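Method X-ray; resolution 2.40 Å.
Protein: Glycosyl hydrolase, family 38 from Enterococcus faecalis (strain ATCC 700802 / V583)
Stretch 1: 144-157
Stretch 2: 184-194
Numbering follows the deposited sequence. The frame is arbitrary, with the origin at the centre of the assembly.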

# COMPACT_ATOMS: atom_id res chain seq x y z
N ASN A 144 5.00 6.73 -33.44
CA ASN A 144 6.26 7.19 -34.04
C ASN A 144 7.42 6.27 -33.67
O ASN A 144 8.56 6.72 -33.48
CB ASN A 144 6.56 8.64 -33.66
CG ASN A 144 5.42 9.58 -34.02
OD1 ASN A 144 4.69 9.34 -34.98
ND2 ASN A 144 5.26 10.64 -33.24
N LEU A 145 7.14 4.97 -33.57
CA LEU A 145 8.17 3.98 -33.29
C LEU A 145 8.29 3.03 -34.48
O LEU A 145 7.37 2.23 -34.71
CB LEU A 145 7.85 3.20 -32.01
CG LEU A 145 7.79 4.03 -30.72
CD1 LEU A 145 7.55 3.13 -29.53
CD2 LEU A 145 9.08 4.81 -30.54
N PRO A 146 9.38 3.09 -35.24
CA PRO A 146 9.50 2.26 -36.45
C PRO A 146 10.12 0.88 -36.22
O PRO A 146 10.20 0.10 -37.18
CB PRO A 146 10.41 3.11 -37.34
CG PRO A 146 11.31 3.79 -36.36
CD PRO A 146 10.49 4.05 -35.12
N ALA A 147 10.56 0.57 -35.00
CA ALA A 147 11.20 -0.71 -34.74
C ALA A 147 10.87 -1.17 -33.33
O ALA A 147 10.52 -0.37 -32.46
CB ALA A 147 12.72 -0.62 -34.94
N ALA A 148 10.99 -2.48 -33.12
CA ALA A 148 10.68 -3.09 -31.83
C ALA A 148 11.65 -4.23 -31.55
O ALA A 148 11.80 -5.13 -32.38
CB ALA A 148 9.24 -3.60 -31.79
N ALA A 149 12.30 -4.19 -30.39
CA ALA A 149 13.20 -5.24 -29.96
C ALA A 149 12.49 -6.13 -28.95
O ALA A 149 11.89 -5.64 -27.99
CB ALA A 149 14.47 -4.65 -29.33
N PHE A 150 12.56 -7.45 -29.18
CA PHE A 150 11.85 -8.41 -28.35
C PHE A 150 12.72 -9.65 -28.16
O PHE A 150 13.74 -9.82 -28.83
CB PHE A 150 10.49 -8.79 -28.96
CG PHE A 150 10.59 -9.39 -30.33
CD1 PHE A 150 10.67 -8.57 -31.45
CD2 PHE A 150 10.60 -10.76 -30.51
CE1 PHE A 150 10.76 -9.11 -32.72
CE2 PHE A 150 10.68 -11.31 -31.77
CZ PHE A 150 10.76 -10.48 -32.88
N GLY A 151 12.30 -10.51 -27.24
CA GLY A 151 13.09 -11.68 -26.90
C GLY A 151 12.35 -13.00 -27.00
O GLY A 151 12.98 -14.05 -27.19
N ARG A 152 11.03 -12.98 -26.86
CA ARG A 152 10.22 -14.19 -26.88
C ARG A 152 9.24 -14.16 -28.04
O ARG A 152 8.84 -13.09 -28.51
CB ARG A 152 9.45 -14.35 -25.56
CG ARG A 152 10.32 -14.37 -24.32
CD ARG A 152 9.46 -14.37 -23.06
NE ARG A 152 10.26 -14.40 -21.84
CZ ARG A 152 10.55 -15.50 -21.16
NH1 ARG A 152 10.11 -16.67 -21.58
NH2 ARG A 152 11.29 -15.43 -20.06
N GLY A 153 8.85 -15.35 -28.50
CA GLY A 153 7.84 -15.52 -29.52
C GLY A 153 8.37 -16.07 -30.83
O GLY A 153 7.60 -16.70 -31.58
N VAL A 154 9.64 -15.85 -31.14
CA VAL A 154 10.24 -16.26 -32.40
C VAL A 154 11.49 -17.08 -32.12
O VAL A 154 12.22 -16.80 -31.16
CB VAL A 154 10.57 -15.04 -33.29
CG1 VAL A 154 11.09 -15.49 -34.65
CG2 VAL A 154 9.35 -14.16 -33.46
N LYS A 155 11.73 -18.09 -32.95
CA LYS A 155 12.87 -18.99 -32.81
C LYS A 155 13.86 -18.77 -33.95
O LYS A 155 13.46 -18.82 -35.12
CB LYS A 155 12.41 -20.45 -32.80
CG LYS A 155 13.53 -21.47 -32.87
CD LYS A 155 12.97 -22.88 -32.96
CE LYS A 155 14.07 -23.91 -33.15
NZ LYS A 155 15.03 -23.92 -32.01
N PRO A 156 15.13 -18.52 -33.66
CA PRO A 156 16.12 -18.34 -34.73
C PRO A 156 16.68 -19.67 -35.22
O PRO A 156 16.88 -20.61 -34.45
CB PRO A 156 17.21 -17.50 -34.05
CG PRO A 156 17.15 -17.93 -32.62
CD PRO A 156 15.70 -18.24 -32.33
N ILE A 157 16.94 -19.73 -36.52
CA ILE A 157 17.41 -20.96 -37.16
C ILE A 157 18.83 -20.78 -37.68
O ILE A 157 19.77 -21.41 -37.19
CB ILE A 157 16.46 -21.41 -38.28
CG1 ILE A 157 15.07 -21.70 -37.71
CG2 ILE A 157 17.01 -22.63 -39.00
CD1 ILE A 157 15.06 -22.81 -36.67
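Stretch 2 (184-194) KIFGLLFANWY

Stretch 2 lies beside stretch 1 as a parallel neighbour in a β-sheet: strand 184-189 runs along strand 147-150 with 22° between their N-to-C directions (signed crossing angle -22°) and a closest axial approach of 4.8 Å. The register pairs Ala-147 with Phe-186, Ala-148 with Gly-187, Ala-149 with Leu-188 and Phe-150 with Leu-189. Five backbone hydrogen bonds zip the pair, alternating in direction as parallel strands require: Phe-186 N to Pro-146 O (3.2 Å), Ala-148 N to Phe-186 O (3.1 Å), Leu-188 N to Ala-148 O (3.1 Å), Phe-150 N to Leu-188 O (3.1 Å) and Phe-190 N to Phe-150 O (3.0 Å).

Ala-147, Phe-186, Ala-149 and Leu-188 share one face of the sheet. Phe-186 (chi1 t, chi2 72°) leads its ring away from stretch 1, yet the ring edge still meets Ala-147, CD2 to CB 4.0 Å. Leu-188 is t, p, and its CB lies 4.2 Å from Ala-149 CB. Phe-190, with chi1 m, starts sideways, but its ring comes back to Ala-149, CZ to CB 3.7 Å; the ring edge faces Gly-151 N, which lies 4.1 Å from Phe-190 CD2.

The other face carries Ala-148, Phe-150 and Leu-189. Ile-185 is p, t, which brings its CD1 to 3.7 Å from Ala-148 CB. With chi1 p and chi2 -84°, Phe-150 places its ring alongside Gly-187, whose CA lies at the ring edge, 4.2 Å from Phe-150 CE1; a CB on Gly-187 would be tight against that same CE1, at 3.5 Å. Leu-189 has the largest area covered by the opposing stretch. In its t, p conformation the two methyls meet different neighbours: CD1 packs 3.7 Å from Phe-150 CE2, while CD2 lies 4.3 Å from Pro-156 CD and 4.4 Å from Val-154 CG1.

Beyond the strand, a type I turn from Phe-190 to Trp-193 is closed by a hydrogen bond from Trp-193 N to Phe-190 O (2.9 Å). Here Ala-191 CB rests 3.8 Å from CG of Pro-156, whose ring is C-gamma endo. Trp-193 (chi1 t, chi2 -125°) starts away, but its indole reaches back, with CZ3 3.7 Å from Gly-151 O. Arg-152 also starts away; its m, t, t chain extends until NE lies 3.8 Å from Trp-193 CH2. This indole atom sits over one face of the guanidinium, whereas Arg-152 NE meets the indole at its edge.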

# COMPACT_ATOMS: atom_id res chain seq x y z
N LYS A 184 3.78 -2.72 -41.06
CA LYS A 184 5.03 -3.46 -41.00
C LYS A 184 6.10 -2.63 -40.33
O LYS A 184 6.33 -1.47 -40.72
CB LYS A 184 5.45 -3.89 -42.42
CG LYS A 184 6.94 -4.10 -42.61
CD LYS A 184 7.20 -4.69 -44.00
CE LYS A 184 8.53 -4.22 -44.57
NZ LYS A 184 8.54 -2.75 -44.83
N ILE A 185 6.76 -3.21 -39.33
CA ILE A 185 7.86 -2.56 -38.62
C ILE A 185 9.09 -3.46 -38.71
O ILE A 185 9.01 -4.62 -39.12
CB ILE A 185 7.51 -2.26 -37.15
CG1 ILE A 185 7.27 -3.57 -36.38
CG2 ILE A 185 6.30 -1.36 -37.06
CD1 ILE A 185 7.16 -3.39 -34.88
N PHE A 186 10.23 -2.91 -38.31
CA PHE A 186 11.47 -3.67 -38.26
C PHE A 186 11.59 -4.37 -36.91
O PHE A 186 11.45 -3.74 -35.86
CB PHE A 186 12.68 -2.75 -38.48
CG PHE A 186 14.00 -3.44 -38.31
CD1 PHE A 186 14.45 -4.34 -39.26
CD2 PHE A 186 14.79 -3.19 -37.20
CE1 PHE A 186 15.66 -4.98 -39.11
CE2 PHE A 186 16.01 -3.83 -37.05
CZ PHE A 186 16.44 -4.72 -38.00
N GLY A 187 11.83 -5.68 -36.94
CA GLY A 187 11.92 -6.49 -35.74
C GLY A 187 13.37 -6.86 -35.45
O GLY A 187 14.08 -7.38 -36.31
N LEU A 188 13.79 -6.58 -34.21
CA LEU A 188 15.12 -6.91 -33.73
C LEU A 188 14.98 -7.96 -32.64
O LEU A 188 14.50 -7.67 -31.54
CB LEU A 188 15.84 -5.66 -33.20
CG LEU A 188 17.28 -5.84 -32.72
CD1 LEU A 188 18.15 -6.40 -33.83
CD2 LEU A 188 17.84 -4.53 -32.19
N LEU A 189 15.40 -9.19 -32.94
CA LEU A 189 15.26 -10.31 -32.03
C LEU A 189 16.55 -10.52 -31.25
O LEU A 189 17.64 -10.55 -31.83
CB LEU A 189 14.90 -11.59 -32.79
CG LEU A 189 14.98 -12.89 -31.99
CD1 LEU A 189 13.91 -12.93 -30.91
CD2 LEU A 189 14.88 -14.10 -32.91
N PHE A 190 16.42 -10.66 -29.93
CA PHE A 190 17.54 -11.07 -29.08
C PHE A 190 17.68 -12.58 -29.24
O PHE A 190 17.27 -13.38 -28.39
CB PHE A 190 17.31 -10.66 -27.63
CG PHE A 190 17.13 -9.18 -27.43
CD1 PHE A 190 18.16 -8.31 -27.73
CD2 PHE A 190 15.95 -8.67 -26.94
CE1 PHE A 190 18.00 -6.94 -27.55
CE2 PHE A 190 15.78 -7.31 -26.75
CZ PHE A 190 16.81 -6.45 -27.06
N ALA A 191 18.28 -12.99 -30.37
CA ALA A 191 18.37 -14.40 -30.69
C ALA A 191 19.25 -15.15 -29.70
O ALA A 191 19.09 -16.36 -29.51
CB ALA A 191 18.90 -14.58 -32.11
N ASN A 192 20.19 -14.45 -29.06
CA ASN A 192 20.98 -15.00 -27.96
C ASN A 192 20.63 -14.32 -26.64
O ASN A 192 21.50 -14.16 -25.78
CB ASN A 192 22.47 -14.88 -28.26
CG ASN A 192 22.96 -15.95 -29.21
OD1 ASN A 192 23.26 -17.07 -28.80
ND2 ASN A 192 23.05 -15.62 -30.49
N TRP A 193 19.37 -13.92 -26.48
CA TRP A 193 18.85 -13.27 -25.28
C TRP A 193 19.49 -11.90 -25.06
O TRP A 193 20.50 -11.57 -25.69
CB TRP A 193 19.06 -14.17 -24.06
CG TRP A 193 18.08 -13.93 -22.95
CD1 TRP A 193 18.37 -13.64 -21.65
CD2 TRP A 193 16.64 -13.97 -23.04
NE1 TRP A 193 17.21 -13.49 -20.93
CE2 TRP A 193 16.14 -13.69 -21.76
CE3 TRP A 193 15.74 -14.21 -24.09
CZ2 TRP A 193 14.77 -13.64 -21.49
CZ3 TRP A 193 14.39 -14.16 -23.82
CH2 TRP A 193 13.91 -13.88 -22.53
N TYR A 194 18.90 -11.09 -24.19
CA TYR A 194 19.43 -9.76 -23.90
C TYR A 194 20.59 -9.80 -22.90
O TYR A 194 20.85 -8.79 -22.24
CB TYR A 194 18.32 -8.84 -23.38
CG TYR A 194 17.52 -9.38 -22.21
CD1 TYR A 194 18.04 -9.35 -20.92
CD2 TYR A 194 16.24 -9.88 -22.39
CE1 TYR A 194 17.31 -9.83 -19.84
CE2 TYR A 194 15.50 -10.36 -21.32
CZ TYR A 194 16.04 -10.33 -20.05
OH TYR A 194 15.31 -10.81 -18.99